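Local structure of D-isomer specific 2-hydroxyacid dehydrogenase NAD-binding (Xanthobacter autotrophicus, 4XA8) at residues A[125-128]-A[129-133]; A[239-242]-A[243-247]; A[298-301]-A[302-305]. The protein probably acts as an NAD(P)-dependent oxidoreductase of the D-isomer specific 2-hydroxyacid dehydrogenase family. All coordinates share one frame; numbering follows the deposited sequence.

Contact 1 (A[125-128]-A[129-133]); sequences FERA and QREGR
With CG wedged between its backbone N and carbonyl carbon (chi1 81°) and the chain extended from there to NE, Arg133 folds back over Ala128, and its guanidinium lays one face on the Ala128 methyl, offset toward the rim, NH2 lying 3.8 Å from CB. Glu131 has CG beside its backbone N (chi1 -64°), which carries its carboxylate along the same flank, with OE1 3.6 Å from the CA of Ala128. There the two charges meet: Arg133 NE donates to Glu131 OE1 at 2.7 Å, in a nearly straight salt bridge. The acceptor lies in the guanidinium plane, whereas OE1 is met from above the plane of its own carboxylate. Arg133 NH1 is held in addition by His135, which also touches Ala128.

On the flank facing Arg127, the Arg130 guanidinium lies over the Arg127 backbone, with CA of Arg127 against one face, 3.9 Å from CZ of Arg130. Asp276, which forms a salt bridge with Arg130 NH2, probably offsets the charge of this arginine. Gln129 points its amide elsewhere, to backbone atoms of Val278, Val280 and Trp273 of the second subunit, so the helix takes part in the dimer interface.

Along the backbone, Gln129 N bonds to Phe125 O at 3.0 Å and Glu131 N to Arg127 O at 3.1 Å. Ala128 O then receives Arg133 N at 3.0 Å in an almost linear bond, while Gly132 N reaches back to Gln129 O at 3.0 Å. Gly132, at positive phi (72°), is the first residue to leave helical geometry. These are the marks of a Schellman motif, here ending helix 122-130 with a salt bridge clipped across the turn.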
loop_
_atom_site.group_PDB
_atom_site.type_symbol
_atom_site.label_atom_id
_atom_site.label_comp_id
_atom_site.label_asym_id
_atom_site.label_seq_id
_atom_site.Cartn_x
_atom_site.Cartn_y
_atom_site.Cartn_z
ATOM N N PHE A 125 -4.053 10.818 7.463
ATOM C CA PHE A 125 -4.896 9.955 8.292
ATOM C C PHE A 125 -4.193 9.329 9.469
ATOM O O PHE A 125 -4.797 9.204 10.531
ATOM C CB PHE A 125 -5.630 8.915 7.435
ATOM C CG PHE A 125 -6.554 9.540 6.461
ATOM C CD1 PHE A 125 -7.712 10.203 6.894
ATOM C CD2 PHE A 125 -6.287 9.517 5.125
ATOM C CE1 PHE A 125 -8.569 10.804 5.966
ATOM C CE2 PHE A 125 -7.103 10.145 4.199
ATOM C CZ PHE A 125 -8.261 10.779 4.621
ATOM N N GLU A 126 -2.930 8.924 9.312
ATOM C CA GLU A 126 -2.155 8.323 10.396
ATOM C C GLU A 126 -2.005 9.370 11.499
ATOM O O GLU A 126 -2.141 9.033 12.687
ATOM C CB GLU A 126 -0.721 7.847 9.939
ATOM C CG GLU A 126 -0.653 6.601 9.088
ATOM C CD GLU A 126 0.708 6.408 8.349
ATOM O OE1 GLU A 126 1.753 6.952 8.758
ATOM O OE2 GLU A 126 0.731 5.725 7.309
ATOM N N ARG A 127 -1.724 10.628 11.112
ATOM C CA ARG A 127 -1.584 11.756 12.031
ATOM C C ARG A 127 -2.897 11.998 12.784
ATOM O O ARG A 127 -2.929 12.205 13.991
ATOM C CB ARG A 127 -1.194 12.995 11.193
ATOM C CG ARG A 127 -1.026 14.344 11.850
ATOM C CD ARG A 127 -0.327 15.283 10.833
ATOM N NE ARG A 127 0.678 14.558 10.036
ATOM C CZ ARG A 127 0.836 14.636 8.712
ATOM N NH1 ARG A 127 0.083 15.443 7.967
ATOM N NH2 ARG A 127 1.797 13.931 8.125
ATOM N N ALA A 128 -3.984 12.020 12.011
ATOM C CA ALA A 128 -5.331 12.249 12.556
ATOM C C ALA A 128 -5.721 11.207 13.652
ATOM O O ALA A 128 -6.270 11.557 14.732
ATOM C CB ALA A 128 -6.347 12.250 11.432
ATOM N N GLN A 129 -5.382 9.946 13.407
ATOM C CA GLN A 129 -5.654 8.885 14.377
ATOM C C GLN A 129 -4.919 9.136 15.685
ATOM O O GLN A 129 -5.485 8.947 16.762
ATOM C CB GLN A 129 -5.283 7.516 13.795
ATOM C CG GLN A 129 -5.566 6.427 14.787
ATOM C CD GLN A 129 -5.122 5.049 14.351
ATOM O OE1 GLN A 129 -4.665 4.816 13.242
ATOM N NE2 GLN A 129 -5.148 4.157 15.290
ATOM N N ARG A 130 -3.661 9.599 15.599
ATOM C CA ARG A 130 -2.900 9.899 16.809
ATOM C C ARG A 130 -3.540 11.104 17.524
ATOM O O ARG A 130 -3.399 11.247 18.736
ATOM C CB ARG A 130 -1.416 10.138 16.483
ATOM C CG ARG A 130 -0.728 8.882 15.932
ATOM C CD ARG A 130 0.788 9.007 15.639
ATOM N NE ARG A 130 1.177 10.355 15.209
ATOM C CZ ARG A 130 1.604 10.711 13.988
ATOM N NH1 ARG A 130 1.738 9.812 13.003
ATOM N NH2 ARG A 130 1.885 11.997 13.757
ATOM N N GLU A 131 -4.241 11.963 16.768
ATOM C CA GLU A 131 -4.963 13.105 17.385
ATOM C C GLU A 131 -6.356 12.704 17.883
ATOM O O GLU A 131 -7.038 13.518 18.479
ATOM C CB GLU A 131 -5.118 14.268 16.376
ATOM C CG GLU A 131 -3.825 14.918 15.914
ATOM C CD GLU A 131 -3.974 15.867 14.682
ATOM O OE1 GLU A 131 -4.655 15.579 13.620
ATOM O OE2 GLU A 131 -3.322 16.930 14.755
ATOM N N GLY A 132 -6.802 11.472 17.597
ATOM C CA GLY A 132 -8.126 11.004 17.937
ATOM C C GLY A 132 -9.261 11.593 17.116
ATOM O O GLY A 132 -10.404 11.646 17.591
ATOM N N ARG A 133 -8.960 12.010 15.893
ATOM C CA ARG A 133 -9.961 12.708 15.083
ATOM C C ARG A 133 -10.202 12.071 13.728
ATOM O O ARG A 133 -9.313 11.543 13.093
ATOM C CB ARG A 133 -9.632 14.189 14.959
ATOM C CG ARG A 133 -8.609 14.513 13.933
ATOM C CD ARG A 133 -8.145 15.987 13.946
ATOM N NE ARG A 133 -7.199 16.015 12.870
ATOM C CZ ARG A 133 -7.509 16.106 11.587
ATOM N NH1 ARG A 133 -8.781 16.335 11.140
ATOM N NH2 ARG A 133 -6.519 16.012 10.748
#

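Contact 2 (A[239-242]-A[243-247])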
loop_
_atom_site.group_PDB
_atom_site.type_symbol
_atom_site.label_atom_id
_atom_site.label_comp_id
_atom_site.label_asym_id
_atom_site.label_seq_id
_atom_site.Cartn_x
_atom_site.Cartn_y
_atom_site.Cartn_z
ATOM N N VAL A 239 19.965 10.464 -5.364
ATOM C CA VAL A 239 19.352 11.614 -4.772
ATOM C C VAL A 239 20.367 12.308 -3.891
ATOM O O VAL A 239 21.093 11.650 -3.142
ATOM C CB VAL A 239 18.099 11.199 -3.981
ATOM C CG1 VAL A 239 17.490 12.391 -3.282
ATOM C CG2 VAL A 239 17.072 10.601 -4.932
ATOM N N ASP A 240 20.447 13.633 -4.009
ATOM C CA ASP A 240 21.242 14.434 -3.076
ATOM C C ASP A 240 20.489 14.551 -1.758
ATOM O O ASP A 240 19.477 15.226 -1.691
ATOM C CB ASP A 240 21.486 15.832 -3.664
ATOM C CG ASP A 240 22.487 16.633 -2.879
ATOM O OD1 ASP A 240 22.145 17.157 -1.806
ATOM O OD2 ASP A 240 23.625 16.762 -3.346
ATOM N N GLU A 241 20.956 13.878 -0.719
ATOM C CA GLU A 241 20.184 13.763 0.513
ATOM C C GLU A 241 20.044 15.128 1.190
ATOM O O GLU A 241 18.972 15.460 1.682
ATOM C CB GLU A 241 20.822 12.744 1.461
ATOM C CG GLU A 241 19.949 12.314 2.641
ATOM C CD GLU A 241 20.317 10.929 3.202
ATOM O OE1 GLU A 241 20.780 10.843 4.374
ATOM O OE2 GLU A 241 20.109 9.924 2.477
ATOM N N ALA A 242 21.104 15.937 1.152
ATOM C CA ALA A 242 21.082 17.257 1.746
ATOM C C ALA A 242 19.983 18.082 1.091
ATOM O O ALA A 242 19.161 18.700 1.775
ATOM C CB ALA A 242 22.434 17.936 1.610
ATOM N N ALA A 243 19.930 18.053 -0.227
ATOM C CA ALA A 243 18.933 18.837 -0.967
ATOM C C ALA A 243 17.503 18.344 -0.709
ATOM O O ALA A 243 16.571 19.134 -0.642
ATOM C CB ALA A 243 19.233 18.812 -2.467
ATOM N N LEU A 244 17.345 17.034 -0.601
ATOM C CA LEU A 244 16.054 16.431 -0.242
ATOM C C LEU A 244 15.557 16.920 1.131
ATOM O O LEU A 244 14.412 17.329 1.298
ATOM C CB LEU A 244 16.148 14.887 -0.283
ATOM C CG LEU A 244 14.859 14.155 0.149
ATOM C CD1 LEU A 244 13.698 14.431 -0.778
ATOM C CD2 LEU A 244 15.073 12.639 0.239
ATOM N N ILE A 245 16.421 16.900 2.117
ATOM C CA ILE A 245 16.036 17.371 3.434
ATOM C C ILE A 245 15.637 18.819 3.389
ATOM O O ILE A 245 14.653 19.196 4.017
ATOM C CB ILE A 245 17.163 17.131 4.456
ATOM C CG1 ILE A 245 17.220 15.626 4.771
ATOM C CG2 ILE A 245 16.934 17.914 5.742
ATOM C CD1 ILE A 245 18.568 15.183 5.289
ATOM N N ALA A 246 16.364 19.614 2.604
ATOM C CA ALA A 246 16.057 21.029 2.463
ATOM C C ALA A 246 14.678 21.249 1.836
ATOM O O ALA A 246 13.873 22.037 2.343
ATOM C CB ALA A 246 17.146 21.753 1.667
ATOM N N ALA A 247 14.372 20.499 0.795
ATOM C CA ALA A 247 13.043 20.589 0.152
ATOM C C ALA A 247 11.887 20.151 1.068
ATOM O O ALA A 247 10.792 20.706 1.014
ATOM C CB ALA A 247 13.042 19.796 -1.143
#
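Asp240 O accepts from Leu244 N at 3.0 Å and Glu241 O from Ile245 N at 3.0 Å, both bonds lying nearly along the C=O axis, so regular i to i+4 bonding is in place from the first turn of helix 241-250. Asp240 sits at the N-cap. Its CG stands anti to the backbone N (chi1 -170°), which swings the carboxylate over the helix start; OD1 takes the Ala243 N-H on its anti lone pair at 2.9 Å and also lies 3.4 Å from the Ala243 methyl. The negative charge is thereby placed where it would probably interact well with the positive end of the helix dipole. This helix is the crossover of a beta-alpha-beta unit in the Rossmann-type domain, linking strand 228-232 to strand 253-258. Just before the helix, Val239 CG1 meets Leu244 CB at 4.1 Å on the side facing the sheet, the side chains crossing obliquely; Phe230 packs against both, and Ile253 and Leu258 against Leu244. On another flank CD1 of Ile245 comes 4.1 Å from Glu241 CG and 3.6 Å from the Glu241 carbonyl oxygen. The Glu241 chain runs on extended, and OE2 accepts from the backbone N of Glu262.

Contact 3 (A[298-301]-A[302-305]); sequences VENI and RRIE
Glu299 OE2 is gripped by two arginines one helical turn ahead: Arg303 NE at 2.7 Å and Arg302 NH1 at 3.0 Å, the latter bond weak. Both guanidinium groups present an edge to the carboxylate, turned differently: the carboxylate plane of Glu299 makes 75° with the guanidinium of Arg303 and 35° with that of Arg302. Arg303 NE arrives on the anti side of OE2, a little out of the carboxylate plane. The Glu299 chain bends at chi2 (63°), folding the acid back over the helix, where OE1 rests 3.2 Å from the CD of Arg302. Replacing Glu299 by an alanine would probably leave the two neighbouring guanidinium groups without their shared counter-charge and set the Arg303 side chain freer to turn. Each arginine has another partner, Arg302 NH1 in Glu308 and Arg303 NH2 in the carbonyl of Pro309. The Asn300 OD1, 3.7 Å from Arg303 CD, accepts from Leu311 N, tying the same flank to the chain that follows the helix. Elsewhere on the helix, Glu305 forms a salt bridge with Arg53, while Ile301 and Ile304 pack on Tyr54, so helix 290-306 lies against strand 52-57 of the five-stranded parallel sheet.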
loop_
_atom_site.group_PDB
_atom_site.type_symbol
_atom_site.label_atom_id
_atom_site.label_comp_id
_atom_site.label_asym_id
_atom_site.label_seq_id
_atom_site.Cartn_x
_atom_site.Cartn_y
_atom_site.Cartn_z
ATOM N N VAL A 298 25.307 -21.878 -3.432
ATOM C CA VAL A 298 25.860 -23.230 -3.303
ATOM C C VAL A 298 26.289 -23.828 -4.656
ATOM O O VAL A 298 27.363 -24.443 -4.761
ATOM C CB VAL A 298 24.896 -24.147 -2.496
ATOM C CG1 VAL A 298 25.248 -25.632 -2.677
ATOM C CG2 VAL A 298 24.949 -23.735 -1.027
ATOM N N GLU A 299 25.487 -23.619 -5.695
ATOM C CA GLU A 299 25.847 -24.072 -7.058
ATOM C C GLU A 299 27.077 -23.340 -7.649
ATOM O O GLU A 299 27.836 -23.919 -8.408
ATOM C CB GLU A 299 24.641 -23.947 -7.988
ATOM C CG GLU A 299 24.883 -24.187 -9.461
ATOM C CD GLU A 299 25.347 -25.600 -9.808
ATOM O OE1 GLU A 299 25.246 -26.527 -8.962
ATOM O OE2 GLU A 299 25.816 -25.765 -10.951
ATOM N N ASN A 300 27.253 -22.074 -7.325
ATOM C CA ASN A 300 28.419 -21.340 -7.800
ATOM C C ASN A 300 29.679 -21.732 -7.041
ATOM O O ASN A 300 30.788 -21.731 -7.594
ATOM C CB ASN A 300 28.175 -19.823 -7.762
ATOM C CG ASN A 300 27.551 -19.294 -9.046
ATOM O OD1 ASN A 300 27.564 -19.965 -10.104
ATOM N ND2 ASN A 300 27.015 -18.070 -8.975
ATOM N N ILE A 301 29.514 -22.103 -5.781
ATOM C CA ILE A 301 30.614 -22.644 -5.009
ATOM C C ILE A 301 31.114 -23.907 -5.701
ATOM O O ILE A 301 32.337 -24.074 -5.987
ATOM C CB ILE A 301 30.180 -22.905 -3.555
ATOM C CG1 ILE A 301 30.061 -21.539 -2.853
ATOM C CG2 ILE A 301 31.166 -23.871 -2.863
ATOM C CD1 ILE A 301 29.581 -21.579 -1.420
ATOM N N ARG A 302 30.195 -24.810 -6.009
ATOM C CA ARG A 302 30.625 -26.030 -6.688
ATOM C C ARG A 302 31.209 -25.752 -8.083
ATOM O O ARG A 302 32.218 -26.353 -8.447
ATOM C CB ARG A 302 29.536 -27.108 -6.694
ATOM C CG ARG A 302 28.342 -26.859 -7.590
ATOM C CD ARG A 302 27.860 -28.186 -8.168
ATOM N NE ARG A 302 28.857 -28.762 -9.059
ATOM C CZ ARG A 302 28.991 -28.482 -10.353
ATOM N NH1 ARG A 302 28.193 -27.603 -10.961
ATOM N NH2 ARG A 302 29.952 -29.079 -11.042
ATOM N N ARG A 303 30.634 -24.824 -8.845
ATOM C CA ARG A 303 31.211 -24.503 -10.160
ATOM C C ARG A 303 32.638 -23.963 -10.060
ATOM O O ARG A 303 33.517 -24.393 -10.805
ATOM C CB ARG A 303 30.341 -23.534 -10.942
ATOM C CG ARG A 303 29.078 -24.182 -11.480
ATOM C CD ARG A 303 27.992 -23.173 -11.793
ATOM N NE ARG A 303 26.860 -23.776 -12.512
ATOM C CZ ARG A 303 26.652 -23.681 -13.822
ATOM N NH1 ARG A 303 25.595 -24.262 -14.357
ATOM N NH2 ARG A 303 27.498 -23.019 -14.616
ATOM N N ILE A 304 32.862 -23.027 -9.139
ATOM C CA ILE A 304 34.184 -22.438 -8.961
ATOM C C ILE A 304 35.165 -23.552 -8.547
ATOM O O ILE A 304 36.292 -23.603 -9.035
ATOM C CB ILE A 304 34.160 -21.214 -7.981
ATOM C CG1 ILE A 304 35.356 -20.299 -8.213
ATOM C CG2 ILE A 304 34.171 -21.635 -6.530
ATOM C CD1 ILE A 304 35.204 -19.384 -9.407
ATOM N N GLU A 305 34.707 -24.475 -7.703
ATOM C CA GLU A 305 35.522 -25.600 -7.253
ATOM C C GLU A 305 35.742 -26.708 -8.302
ATOM O O GLU A 305 36.645 -27.539 -8.150
ATOM C CB GLU A 305 34.934 -26.192 -5.967
ATOM C CG GLU A 305 34.915 -25.226 -4.787
ATOM C CD GLU A 305 36.292 -24.877 -4.222
ATOM O OE1 GLU A 305 36.380 -24.651 -2.997
ATOM O OE2 GLU A 305 37.291 -24.810 -4.973
#

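In the fold
The three contacts follow one another along the chain without touching, each within a single helix or at its end. Contacts 1 and 2 share the family's NAD-binding range, with centres about 28 Å apart and nearest atoms about 13 Å apart. Contact 3 lies on the other side of the chain's centre, about 54 Å from contact 1 and 43 Å from contact 2 between centres. Two lie near residues seen to bind NADPH, although no NADPH is bound to this chain: in contact 2 the Val239 side chain is about 7 Å from that of Ala234, and in contact 3 the Asn300 side chain is about 9 Å from that of Arg97. Contact 1 lies away from these residues.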